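Local structure of 4-hydroxy-3-methylbut-2-enyl diphosphate reductase (Aquifex aeolicus, 3DNF) at residues V34-P39 / L53-S58; P44-R49 / P267-E272; D67-R72 / K87-I92; A105-T110 / R135-K140; I161-T166 / N190-A195. The protein catalyses the final step of isoprenoid precursor synthesis, using an iron-sulfur cluster to reduce HMBPP to isopentenyl and dimethylallyl diphosphate. All blocks are in the same frame, centred on the assembly; numbering follows the deposited sequence. Where two conformers were deposited one is given.

Contact 1 (V34-P39 / L53-S58); sequences VYTLGP and LGVFPS
Val55 divides its two methyl groups between two residues of 34-39. Its CG1, held anti to the backbone N (chi1 175°), meets CG2 of Thr36 at 3.6 Å, the two side chains crossing at about a right angle. Its other methyl, CG2, lies 4.1 Å from CG1 of Val34. Tyr35 and Phe56 occupy the reverse face of the sheet, where CD1 of the tyrosine ring comes within 4.0 Å of CB of Phe56 and has CB of Ser58 as a second neighbour. The phenylalanine ring turns its edge to the neighbouring strand, with CD2 3.4 Å from Val34 O and that oxygen lying in the ring plane; Lys33 makes a cation-pi contact with the same ring.

Strands 34-36 and 55-57 run parallel as the two strands of a beta-alpha-beta unit. The connecting helix 44-53 packs Leu50 on Val55 and Val47 on Pro57, and strand 55-57 ends the sheet on this side within the chain. Phe56 bonds to both neighbours of Tyr35: its N-H reaches Val34 O at 2.8 Å in a nearly straight bond (176°), and its carbonyl accepts from Thr36 N. Ser58 N to Thr36 O continues the series.

Beyond the strands, Ser58 OG accepts from Gly38 N at 3.1 Å, while Thr36 OG1 donates to Gly38 O at 2.7 Å, fixing the turn from both of the glycine's polar atoms. Near the other end, one water links Val34 N to Gly54 O, the carbonyl of the residue that closes helix 44-53 in a Schellman motif.

Contact 2 (P44-R49 / P267-E272); sequences PQEVNR and PDWIIE
Glu46 reaches across to Pro267 and Trp269, joining two lobes of the three-lobed enzyme. It projects from the first turn of helix 44-53; its partners stand at the start of helix 268-281, where Pro267 is the N-cap residue. The two helical segments lie at 114° with their axes 11.3 Å apart at closest approach, so the join is made by side chains rather than backbone.

From CB, which passes 4.2 Å from CG of Pro267, the glutamate chain sets CG anti to the backbone N (chi1 178°) and then bends at its second torsion. CD settles 3.8 Å from CB of Pro267, the two side chains sliding past in opposite directions. At the tip, OE1 accepts the indole N-H: NE1 of Trp269 is 2.8 Å away, the oxygen sits in the ring plane, and the bond is nearly straight (165°). Arg49 NE donates to the same oxygen at 2.7 Å from the opposite face of the carboxylate plane, and Arg49 NH2 bonds to OE2; this salt bridge within helix 44-53, a side-on grip, should hold the carboxylate against rotation. The two donors and the guanidinium charge, itself shared with Glu24, probably keep this buried acid ionised.

Around the indole, CD of Arg49 lies 3.4 Å from NE1, and Ile270 CG1 sits over one face toward the rim. CB of Gln45 touches both CZ2 and CH2 of the six-membered ring, and its OE1 approaches CH2 near the ring plane. Gln45 NE2 lies 3.5 Å from CD1 of Ile270.

Contact 3 (D67-R72 / K87-I92); sequences DTVIIR and KGLKVI
Lys90 O is approached by two consecutive residues of strand 68-71: Val69 N donates a hydrogen bond to it at 2.8 Å, and Thr68 CA makes a C-H...O contact with it at 3.2 Å. Before it, Lys90 N donates to Asp67 O in a more bent bond (143°). After it, Ile92 N bonds to Val69 O and Ile71 N to Ile92 O, both at 2.9 Å, the regular pattern of parallel strands in which Thr68 pairs with Lys90, Val69 with Val91 and Ile70 with Ile92.

These are the two strands of a beta-alpha-beta unit connected by helix 78-86, and strand 90-93 forms an edge of the four-stranded parallel sheet within this chain. The helix packs on the face that carries Val69 and Val91: Leu84 touches both Leu89 and Val91. Across the strands on this face, CG2 of Val69, in the conformer described, meets CG2 of Val91 at 3.9 Å, and CD1 of Ile71 approaches CG1 of Val91 at 3.7 Å. At the Asp67 end, Leu89 CD1 lies against Val69.

On the other face, Ala23 and Ser26 of helix 14-26 pack on Ile70, and Ser26 also on Ile92. Thr68 CG2, anti to the backbone N, presses on CG1 of Ile92 at 3.5 Å, while Ile70 lies side by side with Ile92, its CG1 3.9 Å from the latter's CB. Ile92 CD1 lies away from a staggered position (chi2 -99°). The chain of Lys90 runs alongside Thr68, CD 3.6 Å from OG1; that hydroxyl is hydrogen-bonded to Ser30, and the lysine NZ to Glu29 O.

Contact 4 (A105-T110 / R135-K140); sequences AVCQLT and RACNGK
A disulfide is recorded in this crystal between Cys107 of helix 97-111 and Cys137, which follows the end of helix 125-136. Cys137 was modelled in two conformers; in the one described here its SG stands 3.1 Å from SG of Cys107, well beyond the length of a disulfide bond, so this conformer does not form it and the bonded state presumably belongs to the other. In the conformer described, SG of Cys137 lies between the backbone N and the carbonyl carbon (chi1 71°).

One helical turn on from Cys107, Thr110 packs against the backbone that leaves the helix. CG2 comes within 3.5 Å of Cys137 O and 3.4 Å of CA of Gly139, and OG1 also faces that CA, leaving little room beside the glycine. The threonine hydroxyl donates to Val106 O at 2.9 Å, back along its own helix, and accepts from a water at 2.8 Å; the same water accepts from Lys140 N, so a solvent bridge stands in for a direct hydrogen bond between the segments.

Asn138, with positive phi, is the C-prime residue of the Schellman motif that ends helix 125-136, and the chain then turns into strand 141-144, with Lys140 already in backbone hydrogen bonding with Val116 of strand 115-119. Beneath this surface contact, Val106 packs on Thr130 and Leu134 of helix 125-136, and on Val162 of strand 158-163.

Contact 5 (I161-T166 / N190-A195); sequences IVAQTT and NTICNA. With F3S (Fe3-s4 cluster), chain E.
Thr165 and Ile192 bring the two backbones to 4.4 Å between their CA atoms, just beyond the end of strand 158-163, where both chains are loop. Cys193 N donates to Thr165 O at 2.8 Å, on a lone pair of the carbonyl, and a water links that oxygen to Cys193 O. Farther back, Thr191 OG1, placed between the backbone N and the carbonyl carbon (chi1 49°), donates to Ala163 O at 2.7 Å, in the carbonyl plane. CB of Ala163 meets CG1 of Ile192 at 3.5 Å. Asn190 shapes its own loop by an Asx turn, OD1 accepting from Ile192 N.

At the three-iron, four-sulfur cluster, Cys193 SG, anti to the backbone N, binds the iron atom FE1 at 2.3 Å and accepts a capping bond from Ala195 N (3.4 Å) at the start of helix 195-206. Thr165 lies against sulfide S1, its CB 3.5 Å away, while OG1 is hydrogen-bonded to Glu126. The N-H and the helix start beside the thiolate would tend to stabilise its negative charge, and Thr165 is placed between the cluster and the predicted proton donor, Glu126, consistent with its predicted part in binding the substrate.

In the fold
Contacts 1 and 3 are parts of one four-stranded sheet, joined by Tyr35 O to Ile70 N at 2.8 Å, with a probable hydrogen bond from Arg72 NH1, in the conformer described, to Pro39 O (2.7 Å). Contact 2 starts from the helix linking the two strands of contact 1, where Val47 packs on Pro39 and Pro57, and leads to the lobe whose sheet holds strands 3-6, 257-262, 212-216 and 238-241. Contacts 4 and 5 share another lobe and meet where Leu109 CD1 packs on Val162 CG1 at 3.6 Å. Contact 5 alone binds the cluster, which lies about 11 Å from the side chain of Ile71, 13 Å from Glu46 and 14 Å from Thr36.

Contact 1 (V34-P39 / L53-S58)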
# COMPACT_ATOMS: atom_id res chain seq x y z
N VAL B 34 16.72 -40.91 11.25
CA VAL B 34 16.47 -39.45 11.10
C VAL B 34 16.23 -39.02 9.65
O VAL B 34 17.09 -39.20 8.76
CB VAL B 34 17.63 -38.58 11.72
CG1 VAL B 34 17.32 -37.07 11.53
CG2 VAL B 34 17.85 -38.95 13.23
N TYR B 35 15.07 -38.37 9.45
CA TYR B 35 14.70 -37.88 8.11
C TYR B 35 14.41 -36.39 8.21
O TYR B 35 13.90 -35.91 9.22
CB TYR B 35 13.40 -38.51 7.65
CG TYR B 35 13.46 -39.97 7.36
CD1 TYR B 35 13.71 -40.43 6.09
CD2 TYR B 35 13.20 -40.90 8.38
CE1 TYR B 35 13.72 -41.80 5.80
CE2 TYR B 35 13.22 -42.24 8.12
CZ TYR B 35 13.47 -42.70 6.84
OH TYR B 35 13.48 -44.04 6.54
N THR B 36 14.72 -35.70 7.11
CA THR B 36 14.16 -34.39 6.86
C THR B 36 12.96 -34.67 5.97
O THR B 36 12.91 -35.67 5.23
CB THR B 36 15.19 -33.40 6.16
OG1 THR B 36 15.66 -33.93 4.92
CG2 THR B 36 16.39 -33.09 7.11
N LEU B 37 11.95 -33.84 6.12
CA LEU B 37 10.76 -34.00 5.30
C LEU B 37 11.00 -33.36 3.94
O LEU B 37 10.76 -32.15 3.77
CB LEU B 37 9.57 -33.36 6.00
CG LEU B 37 8.95 -34.08 7.18
CD1 LEU B 37 7.83 -33.18 7.76
CD2 LEU B 37 8.38 -35.43 6.71
N GLY B 38 11.48 -34.16 3.01
CA GLY B 38 12.02 -33.72 1.72
C GLY B 38 13.47 -33.27 1.94
O GLY B 38 13.91 -33.15 3.08
N PRO B 39 14.19 -32.98 0.85
CA PRO B 39 15.59 -32.52 0.99
C PRO B 39 15.62 -31.17 1.70
O PRO B 39 14.80 -30.29 1.44
CB PRO B 39 16.04 -32.38 -0.46
CG PRO B 39 14.80 -32.10 -1.20
CD PRO B 39 13.78 -33.00 -0.56
N LEU B 53 25.97 -38.27 7.22
CA LEU B 53 25.86 -38.21 8.69
C LEU B 53 24.74 -39.05 9.30
O LEU B 53 24.72 -39.26 10.53
CB LEU B 53 25.62 -36.76 9.16
CG LEU B 53 26.69 -35.70 9.02
CD1 LEU B 53 26.14 -34.36 9.50
CD2 LEU B 53 27.96 -36.11 9.80
N GLY B 54 23.79 -39.47 8.47
CA GLY B 54 22.59 -40.17 8.93
C GLY B 54 21.28 -39.34 8.91
O GLY B 54 20.28 -39.73 9.54
N VAL B 55 21.31 -38.18 8.27
CA VAL B 55 20.11 -37.35 8.09
C VAL B 55 19.61 -37.52 6.64
O VAL B 55 20.21 -37.01 5.71
CB VAL B 55 20.41 -35.87 8.46
CG1 VAL B 55 19.20 -35.00 8.14
CG2 VAL B 55 20.82 -35.75 9.95
N PHE B 56 18.53 -38.28 6.48
CA PHE B 56 18.08 -38.72 5.16
C PHE B 56 16.93 -37.89 4.67
O PHE B 56 16.04 -37.59 5.42
CB PHE B 56 17.63 -40.18 5.22
CG PHE B 56 18.73 -41.15 5.63
CD1 PHE B 56 19.56 -41.70 4.67
CD2 PHE B 56 18.99 -41.44 6.98
CE1 PHE B 56 20.58 -42.57 4.99
CE2 PHE B 56 20.01 -42.32 7.32
CZ PHE B 56 20.80 -42.89 6.32
N PRO B 57 16.97 -37.51 3.38
CA PRO B 57 15.89 -36.77 2.77
C PRO B 57 14.74 -37.74 2.47
O PRO B 57 14.90 -38.66 1.66
CB PRO B 57 16.52 -36.28 1.48
CG PRO B 57 17.57 -37.24 1.15
CD PRO B 57 18.10 -37.76 2.45
N SER B 58 13.61 -37.53 3.13
CA SER B 58 12.47 -38.41 2.86
C SER B 58 11.99 -38.33 1.41
O SER B 58 12.06 -37.27 0.80
CB SER B 58 11.36 -38.22 3.88
OG SER B 58 10.63 -37.03 3.64
O HOH W 1 19.48 -41.87 11.08

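Contact 2 (P44-R49 / P267-E272)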
# COMPACT_ATOMS: atom_id res chain seq x y z
N PRO B 44 22.31 -30.55 -3.87
CA PRO B 44 22.64 -31.97 -3.84
C PRO B 44 23.84 -32.31 -2.97
O PRO B 44 23.81 -33.34 -2.29
CB PRO B 44 22.93 -32.29 -5.32
CG PRO B 44 22.08 -31.33 -6.05
CD PRO B 44 22.20 -30.06 -5.27
N GLN B 45 24.89 -31.49 -2.97
CA GLN B 45 26.10 -31.79 -2.18
C GLN B 45 25.81 -31.65 -0.68
O GLN B 45 26.26 -32.46 0.13
CB GLN B 45 27.24 -30.84 -2.55
CG GLN B 45 27.94 -31.14 -3.86
CD GLN B 45 29.24 -30.38 -3.96
OE1 GLN B 45 30.32 -30.93 -3.74
NE2 GLN B 45 29.14 -29.08 -4.25
N GLU B 46 25.04 -30.63 -0.32
CA GLU B 46 24.67 -30.48 1.10
C GLU B 46 23.75 -31.61 1.59
O GLU B 46 23.94 -32.18 2.68
CB GLU B 46 24.08 -29.10 1.36
CG GLU B 46 23.61 -28.84 2.84
CD GLU B 46 24.77 -28.70 3.84
OE1 GLU B 46 25.89 -29.14 3.55
OE2 GLU B 46 24.52 -28.15 4.93
N VAL B 47 22.72 -31.94 0.80
CA VAL B 47 21.87 -33.10 1.11
C VAL B 47 22.71 -34.37 1.23
O VAL B 47 22.51 -35.16 2.17
CB VAL B 47 20.72 -33.21 0.07
CG1 VAL B 47 19.90 -34.50 0.23
CG2 VAL B 47 19.87 -32.01 0.16
N ASN B 48 23.68 -34.54 0.33
CA ASN B 48 24.58 -35.70 0.41
C ASN B 48 25.41 -35.71 1.70
O ASN B 48 25.59 -36.77 2.32
CB ASN B 48 25.54 -35.75 -0.77
CG ASN B 48 26.39 -36.97 -0.75
OD1 ASN B 48 25.92 -38.06 -1.06
ND2 ASN B 48 27.68 -36.81 -0.41
N ARG B 49 25.93 -34.53 2.08
CA ARG B 49 26.75 -34.42 3.31
C ARG B 49 25.91 -34.88 4.49
O ARG B 49 26.35 -35.70 5.31
CB ARG B 49 27.18 -32.97 3.56
CG ARG B 49 28.05 -32.81 4.81
CD ARG B 49 28.35 -31.32 5.10
NE ARG B 49 27.14 -30.60 5.51
CZ ARG B 49 26.60 -30.66 6.74
NH1 ARG B 49 27.20 -31.39 7.68
NH2 ARG B 49 25.50 -29.99 7.00
N PRO B 267 26.35 -23.92 1.47
CA PRO B 267 26.80 -24.14 2.83
C PRO B 267 28.21 -23.58 3.00
O PRO B 267 28.96 -23.41 2.02
CB PRO B 267 26.81 -25.67 2.95
CG PRO B 267 27.03 -26.15 1.57
CD PRO B 267 26.33 -25.17 0.69
N ASP B 268 28.55 -23.29 4.24
CA ASP B 268 29.87 -22.73 4.57
C ASP B 268 31.05 -23.62 4.20
O ASP B 268 32.14 -23.11 3.97
CB ASP B 268 29.93 -22.44 6.07
CG ASP B 268 29.12 -21.22 6.46
OD1 ASP B 268 28.71 -20.45 5.55
OD2 ASP B 268 28.90 -21.04 7.68
N TRP B 269 30.85 -24.93 4.15
CA TRP B 269 31.97 -25.81 3.81
C TRP B 269 32.37 -25.69 2.34
O TRP B 269 33.54 -25.91 2.00
CB TRP B 269 31.71 -27.28 4.18
CG TRP B 269 30.61 -27.94 3.44
CD1 TRP B 269 29.30 -28.01 3.83
CD2 TRP B 269 30.70 -28.68 2.21
NE1 TRP B 269 28.58 -28.73 2.93
CE2 TRP B 269 29.41 -29.15 1.92
CE3 TRP B 269 31.75 -28.98 1.34
CZ2 TRP B 269 29.13 -29.91 0.78
CZ3 TRP B 269 31.48 -29.73 0.21
CH2 TRP B 269 30.17 -30.20 -0.06
N ILE B 270 31.41 -25.34 1.49
CA ILE B 270 31.72 -25.06 0.08
C ILE B 270 32.48 -23.73 -0.05
O ILE B 270 33.47 -23.66 -0.77
CB ILE B 270 30.48 -25.13 -0.85
CG1 ILE B 270 30.05 -26.59 -1.01
CG2 ILE B 270 30.77 -24.49 -2.23
CD1 ILE B 270 28.64 -26.82 -1.58
N ILE B 271 32.03 -22.70 0.67
CA ILE B 271 32.74 -21.41 0.71
C ILE B 271 34.20 -21.56 1.19
O ILE B 271 35.11 -20.90 0.66
CB ILE B 271 32.00 -20.35 1.57
CG1 ILE B 271 30.55 -20.18 1.09
CG2 ILE B 271 32.75 -19.00 1.57
CD1 ILE B 271 29.69 -19.34 2.06
N GLU B 272 34.42 -22.42 2.18
CA GLU B 272 35.78 -22.71 2.66
C GLU B 272 36.62 -23.46 1.64
O GLU B 272 37.83 -23.22 1.53
CB GLU B 272 35.75 -23.46 3.99
CG GLU B 272 35.11 -22.68 5.15
CD GLU B 272 35.73 -21.30 5.36
OE1 GLU B 272 36.97 -21.21 5.41
OE2 GLU B 272 34.97 -20.31 5.47

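Contact 3 (D67-R72 / K87-I92)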
# COMPACT_ATOMS: atom_id res chain seq x y z
N ASP B 67 10.72 -43.20 14.34
CA ASP B 67 11.66 -42.41 13.54
C ASP B 67 11.54 -40.89 13.81
O ASP B 67 10.55 -40.43 14.37
CB ASP B 67 11.54 -42.67 12.01
CG ASP B 67 12.03 -44.06 11.59
OD1 ASP B 67 12.76 -44.75 12.37
OD2 ASP B 67 11.69 -44.47 10.45
N THR B 68 12.57 -40.14 13.44
CA THR B 68 12.55 -38.68 13.66
C THR B 68 12.28 -38.03 12.31
O THR B 68 12.83 -38.46 11.29
CB THR B 68 13.91 -38.17 14.19
OG1 THR B 68 14.10 -38.65 15.51
CG2 THR B 68 13.96 -36.59 14.21
N VAL B 69 11.35 -37.08 12.27
CA VAL B 69 11.19 -36.29 11.04
C VAL B 69 11.37 -34.81 11.36
O VAL B 69 10.90 -34.30 12.38
CB VAL B 69 9.83 -36.52 10.32
CG1 VAL B 69 9.76 -37.93 9.70
CG2 VAL B 69 8.73 -36.28 11.30
N ILE B 70 12.13 -34.15 10.49
CA ILE B 70 12.45 -32.71 10.62
C ILE B 70 11.67 -31.86 9.63
O ILE B 70 11.80 -32.01 8.38
CB ILE B 70 13.97 -32.45 10.52
CG1 ILE B 70 14.71 -33.30 11.60
CG2 ILE B 70 14.30 -30.94 10.68
CD1 ILE B 70 16.08 -33.75 11.15
N ILE B 71 10.83 -30.99 10.17
CA ILE B 71 10.03 -30.05 9.32
C ILE B 71 11.01 -29.01 8.76
O ILE B 71 11.77 -28.44 9.53
CB ILE B 71 8.94 -29.37 10.13
CG1 ILE B 71 7.96 -30.45 10.69
CG2 ILE B 71 8.20 -28.25 9.27
CD1 ILE B 71 6.83 -29.89 11.55
N ARG B 72 10.96 -28.74 7.44
CA ARG B 72 11.90 -27.82 6.84
C ARG B 72 11.58 -26.38 7.21
O ARG B 72 10.50 -26.08 7.76
CB ARG B 72 11.96 -27.99 5.32
CG ARG B 72 12.36 -29.43 4.86
CD ARG B 72 12.59 -29.46 3.38
NE ARG B 72 11.39 -29.18 2.59
CZ ARG B 72 11.24 -29.52 1.31
NH1 ARG B 72 12.18 -30.20 0.69
NH2 ARG B 72 10.12 -29.21 0.66
N LYS B 87 1.37 -40.49 14.00
CA LYS B 87 2.00 -41.69 13.44
C LYS B 87 3.14 -42.19 14.36
O LYS B 87 3.80 -43.21 14.10
CB LYS B 87 2.52 -41.40 12.02
CG LYS B 87 2.94 -42.64 11.27
CD LYS B 87 3.61 -42.31 9.97
CE LYS B 87 3.99 -43.59 9.24
NZ LYS B 87 4.54 -43.28 7.87
N GLY B 88 3.36 -41.46 15.45
CA GLY B 88 4.31 -41.89 16.48
C GLY B 88 5.72 -41.50 16.11
O GLY B 88 6.68 -42.15 16.52
N LEU B 89 5.86 -40.43 15.34
CA LEU B 89 7.15 -39.95 14.94
C LEU B 89 7.65 -38.89 15.93
O LEU B 89 6.84 -38.12 16.46
CB LEU B 89 7.05 -39.37 13.53
CG LEU B 89 6.56 -40.27 12.40
CD1 LEU B 89 6.24 -39.42 11.15
CD2 LEU B 89 7.59 -41.34 12.10
N LYS B 90 8.97 -38.86 16.18
CA LYS B 90 9.55 -37.70 16.85
C LYS B 90 9.69 -36.55 15.85
O LYS B 90 10.48 -36.64 14.89
CB LYS B 90 10.92 -38.07 17.46
CG LYS B 90 11.66 -36.87 18.05
CD LYS B 90 12.99 -37.30 18.71
CE LYS B 90 12.69 -37.93 20.08
NZ LYS B 90 13.93 -38.24 20.84
N VAL B 91 8.92 -35.49 16.08
CA VAL B 91 8.79 -34.40 15.12
C VAL B 91 9.63 -33.26 15.64
O VAL B 91 9.37 -32.72 16.75
CB VAL B 91 7.31 -33.97 14.89
CG1 VAL B 91 7.29 -32.75 13.92
CG2 VAL B 91 6.50 -35.17 14.33
N ILE B 92 10.65 -32.91 14.87
CA ILE B 92 11.47 -31.73 15.13
C ILE B 92 11.03 -30.58 14.23
O ILE B 92 11.13 -30.66 13.01
CB ILE B 92 12.96 -32.00 14.88
CG1 ILE B 92 13.41 -33.36 15.47
CG2 ILE B 92 13.84 -30.80 15.31
CD1 ILE B 92 14.10 -33.35 16.79

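Contact 4 (A105-T110 / R135-K140)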
# COMPACT_ATOMS: atom_id res chain seq x y z
N ALA B 105 0.84 -13.95 12.19
CA ALA B 105 0.27 -12.72 11.64
C ALA B 105 -1.07 -13.00 11.00
O ALA B 105 -2.03 -12.21 11.14
CB ALA B 105 1.19 -12.10 10.62
N VAL B 106 -1.18 -14.13 10.28
CA VAL B 106 -2.50 -14.38 9.62
C VAL B 106 -3.55 -14.67 10.67
O VAL B 106 -4.74 -14.25 10.54
CB VAL B 106 -2.46 -15.44 8.50
CG1 VAL B 106 -1.52 -15.01 7.33
CG2 VAL B 106 -2.14 -16.84 9.04
N CYS B 107 -3.14 -15.28 11.76
CA CYS B 107 -4.11 -15.52 12.82
C CYS B 107 -4.51 -14.26 13.61
O CYS B 107 -5.66 -14.10 13.96
CB CYS B 107 -3.64 -16.63 13.76
SG CYS B 107 -3.49 -18.25 12.88
N GLN B 108 -3.54 -13.40 13.88
CA GLN B 108 -3.78 -12.11 14.49
C GLN B 108 -4.74 -11.29 13.64
O GLN B 108 -5.72 -10.77 14.18
CB GLN B 108 -2.47 -11.36 14.73
CG GLN B 108 -2.69 -9.98 15.34
CD GLN B 108 -1.47 -9.10 15.16
OE1 GLN B 108 -0.37 -9.59 14.92
NE2 GLN B 108 -1.67 -7.80 15.26
N LEU B 109 -4.48 -11.20 12.32
CA LEU B 109 -5.34 -10.46 11.43
C LEU B 109 -6.77 -11.03 11.41
O LEU B 109 -7.75 -10.26 11.36
CB LEU B 109 -4.73 -10.43 10.01
CG LEU B 109 -3.48 -9.53 9.81
CD1 LEU B 109 -2.91 -9.78 8.40
CD2 LEU B 109 -3.78 -8.03 9.99
N THR B 110 -6.89 -12.34 11.47
CA THR B 110 -8.21 -13.00 11.55
C THR B 110 -8.97 -12.60 12.84
O THR B 110 -10.15 -12.21 12.79
CB THR B 110 -8.00 -14.54 11.45
OG1 THR B 110 -7.51 -14.85 10.13
CG2 THR B 110 -9.32 -15.28 11.75
N ARG B 135 -6.49 -21.31 7.79
CA ARG B 135 -7.65 -22.18 7.88
C ARG B 135 -7.88 -22.64 9.34
O ARG B 135 -9.02 -22.64 9.82
CB ARG B 135 -7.49 -23.37 6.92
CG ARG B 135 -8.51 -24.52 7.13
CD ARG B 135 -8.39 -25.61 6.05
NE ARG B 135 -7.03 -26.13 5.96
CZ ARG B 135 -6.18 -25.93 4.95
NH1 ARG B 135 -6.57 -25.23 3.88
NH2 ARG B 135 -4.94 -26.45 5.01
N ALA B 136 -6.78 -22.97 10.02
CA ALA B 136 -6.85 -23.46 11.41
C ALA B 136 -7.45 -22.46 12.40
O ALA B 136 -8.12 -22.82 13.36
CB ALA B 136 -5.46 -23.91 11.88
N CYS B 137 -7.19 -21.19 12.15
CA CYS B 137 -7.71 -20.16 13.04
C CYS B 137 -9.02 -19.57 12.53
O CYS B 137 -9.47 -18.52 12.99
CB CYS B 137 -6.68 -19.07 13.27
SG CYS B 137 -6.44 -18.08 11.83
N ASN B 138 -9.68 -20.32 11.64
CA ASN B 138 -11.01 -19.94 11.09
C ASN B 138 -11.00 -18.62 10.32
O ASN B 138 -11.99 -17.88 10.25
CB ASN B 138 -12.07 -19.92 12.18
CG ASN B 138 -12.17 -21.24 12.86
OD1 ASN B 138 -12.14 -22.30 12.22
ND2 ASN B 138 -12.22 -21.20 14.19
N GLY B 139 -9.85 -18.35 9.74
CA GLY B 139 -9.65 -17.18 8.92
C GLY B 139 -10.03 -17.40 7.47
O GLY B 139 -10.20 -18.52 7.04
N LYS B 140 -10.18 -16.30 6.74
CA LYS B 140 -10.47 -16.41 5.32
C LYS B 140 -9.55 -15.49 4.54
O LYS B 140 -9.14 -14.41 5.01
CB LYS B 140 -11.96 -16.11 5.04
CG LYS B 140 -12.40 -14.74 5.43
CD LYS B 140 -13.94 -14.60 5.33
CE LYS B 140 -14.31 -13.14 5.60
NZ LYS B 140 -15.78 -12.91 5.80
O HOH W 2 -9.42 -13.97 8.24

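Contact 5 (I161-T166 / N190-A195)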
# COMPACT_ATOMS: atom_id res chain seq x y z
N ILE B 161 -2.89 -7.62 5.04
CA ILE B 161 -1.95 -8.06 4.06
C ILE B 161 -0.65 -8.52 4.70
O ILE B 161 -0.07 -7.77 5.50
CB ILE B 161 -1.68 -6.95 2.99
CG1 ILE B 161 -3.02 -6.52 2.40
CG2 ILE B 161 -0.72 -7.41 1.87
CD1 ILE B 161 -2.93 -5.30 1.50
N VAL B 162 -0.25 -9.74 4.35
CA VAL B 162 1.06 -10.27 4.75
C VAL B 162 1.84 -10.75 3.51
O VAL B 162 1.32 -10.73 2.38
CB VAL B 162 0.94 -11.40 5.81
CG1 VAL B 162 0.31 -10.83 7.07
CG2 VAL B 162 0.20 -12.59 5.26
N ALA B 163 3.11 -11.14 3.71
CA ALA B 163 3.96 -11.55 2.60
C ALA B 163 4.61 -12.90 2.87
O ALA B 163 4.94 -13.26 4.01
CB ALA B 163 5.07 -10.52 2.33
N GLN B 164 4.74 -13.67 1.80
CA GLN B 164 5.67 -14.79 1.82
C GLN B 164 7.05 -14.19 2.16
O GLN B 164 7.38 -13.09 1.72
CB GLN B 164 5.67 -15.44 0.45
CG GLN B 164 6.52 -16.72 0.35
CD GLN B 164 6.65 -17.20 -1.08
OE1 GLN B 164 6.05 -16.65 -1.99
NE2 GLN B 164 7.45 -18.25 -1.29
N THR B 165 7.82 -14.87 3.01
CA THR B 165 9.10 -14.29 3.51
C THR B 165 10.06 -13.83 2.41
O THR B 165 10.79 -12.84 2.57
CB THR B 165 9.85 -15.24 4.46
OG1 THR B 165 10.19 -16.48 3.79
CG2 THR B 165 9.00 -15.54 5.77
N THR B 166 10.05 -14.58 1.30
CA THR B 166 10.91 -14.29 0.14
C THR B 166 10.24 -13.45 -0.95
O THR B 166 10.80 -13.29 -2.03
CB THR B 166 11.41 -15.61 -0.49
OG1 THR B 166 10.27 -16.42 -0.79
CG2 THR B 166 12.28 -16.34 0.50
N ASN B 190 4.27 -6.36 7.54
CA ASN B 190 5.33 -6.67 6.59
C ASN B 190 6.21 -7.81 7.09
O ASN B 190 7.09 -7.62 7.92
CB ASN B 190 6.20 -5.45 6.27
CG ASN B 190 7.23 -5.73 5.16
OD1 ASN B 190 7.58 -6.89 4.88
ND2 ASN B 190 7.71 -4.69 4.56
N THR B 191 5.95 -9.00 6.55
CA THR B 191 6.68 -10.20 6.99
C THR B 191 7.81 -10.62 6.01
O THR B 191 8.31 -11.76 6.08
CB THR B 191 5.70 -11.34 7.14
OG1 THR B 191 4.90 -11.41 5.97
CG2 THR B 191 4.80 -11.16 8.39
N ILE B 192 8.19 -9.72 5.09
CA ILE B 192 9.33 -9.97 4.18
C ILE B 192 10.61 -10.06 4.98
O ILE B 192 10.92 -9.17 5.76
CB ILE B 192 9.45 -8.87 3.09
CG1 ILE B 192 8.18 -8.89 2.22
CG2 ILE B 192 10.72 -9.05 2.25
CD1 ILE B 192 8.18 -7.85 1.08
N CYS B 193 11.37 -11.12 4.74
CA CYS B 193 12.64 -11.32 5.46
C CYS B 193 13.73 -10.55 4.73
O CYS B 193 13.80 -10.59 3.49
CB CYS B 193 12.94 -12.82 5.53
SG CYS B 193 14.57 -13.13 6.19
N ASN B 194 14.60 -9.87 5.48
CA ASN B 194 15.67 -9.07 4.85
C ASN B 194 16.91 -9.87 4.43
O ASN B 194 17.87 -9.27 3.90
CB ASN B 194 16.09 -7.87 5.73
CG ASN B 194 16.68 -8.29 7.09
OD1 ASN B 194 16.89 -9.48 7.38
ND2 ASN B 194 16.92 -7.31 7.94
N ALA B 195 16.92 -11.19 4.63
CA ALA B 195 18.12 -12.01 4.35
C ALA B 195 18.66 -11.81 2.93
O ALA B 195 19.89 -11.74 2.73
CB ALA B 195 17.87 -13.48 4.59
FE1 F3S E . 14.61 -15.46 5.92
FE3 F3S E . 14.00 -17.61 7.46
FE4 F3S E . 15.68 -17.62 5.65
S1 F3S E . 12.54 -16.23 6.39
S2 F3S E . 15.63 -16.19 4.02
S3 F3S E . 15.98 -16.46 7.46
S4 F3S E . 14.65 -19.45 6.25
O HOH W 3 13.15 -11.98 1.18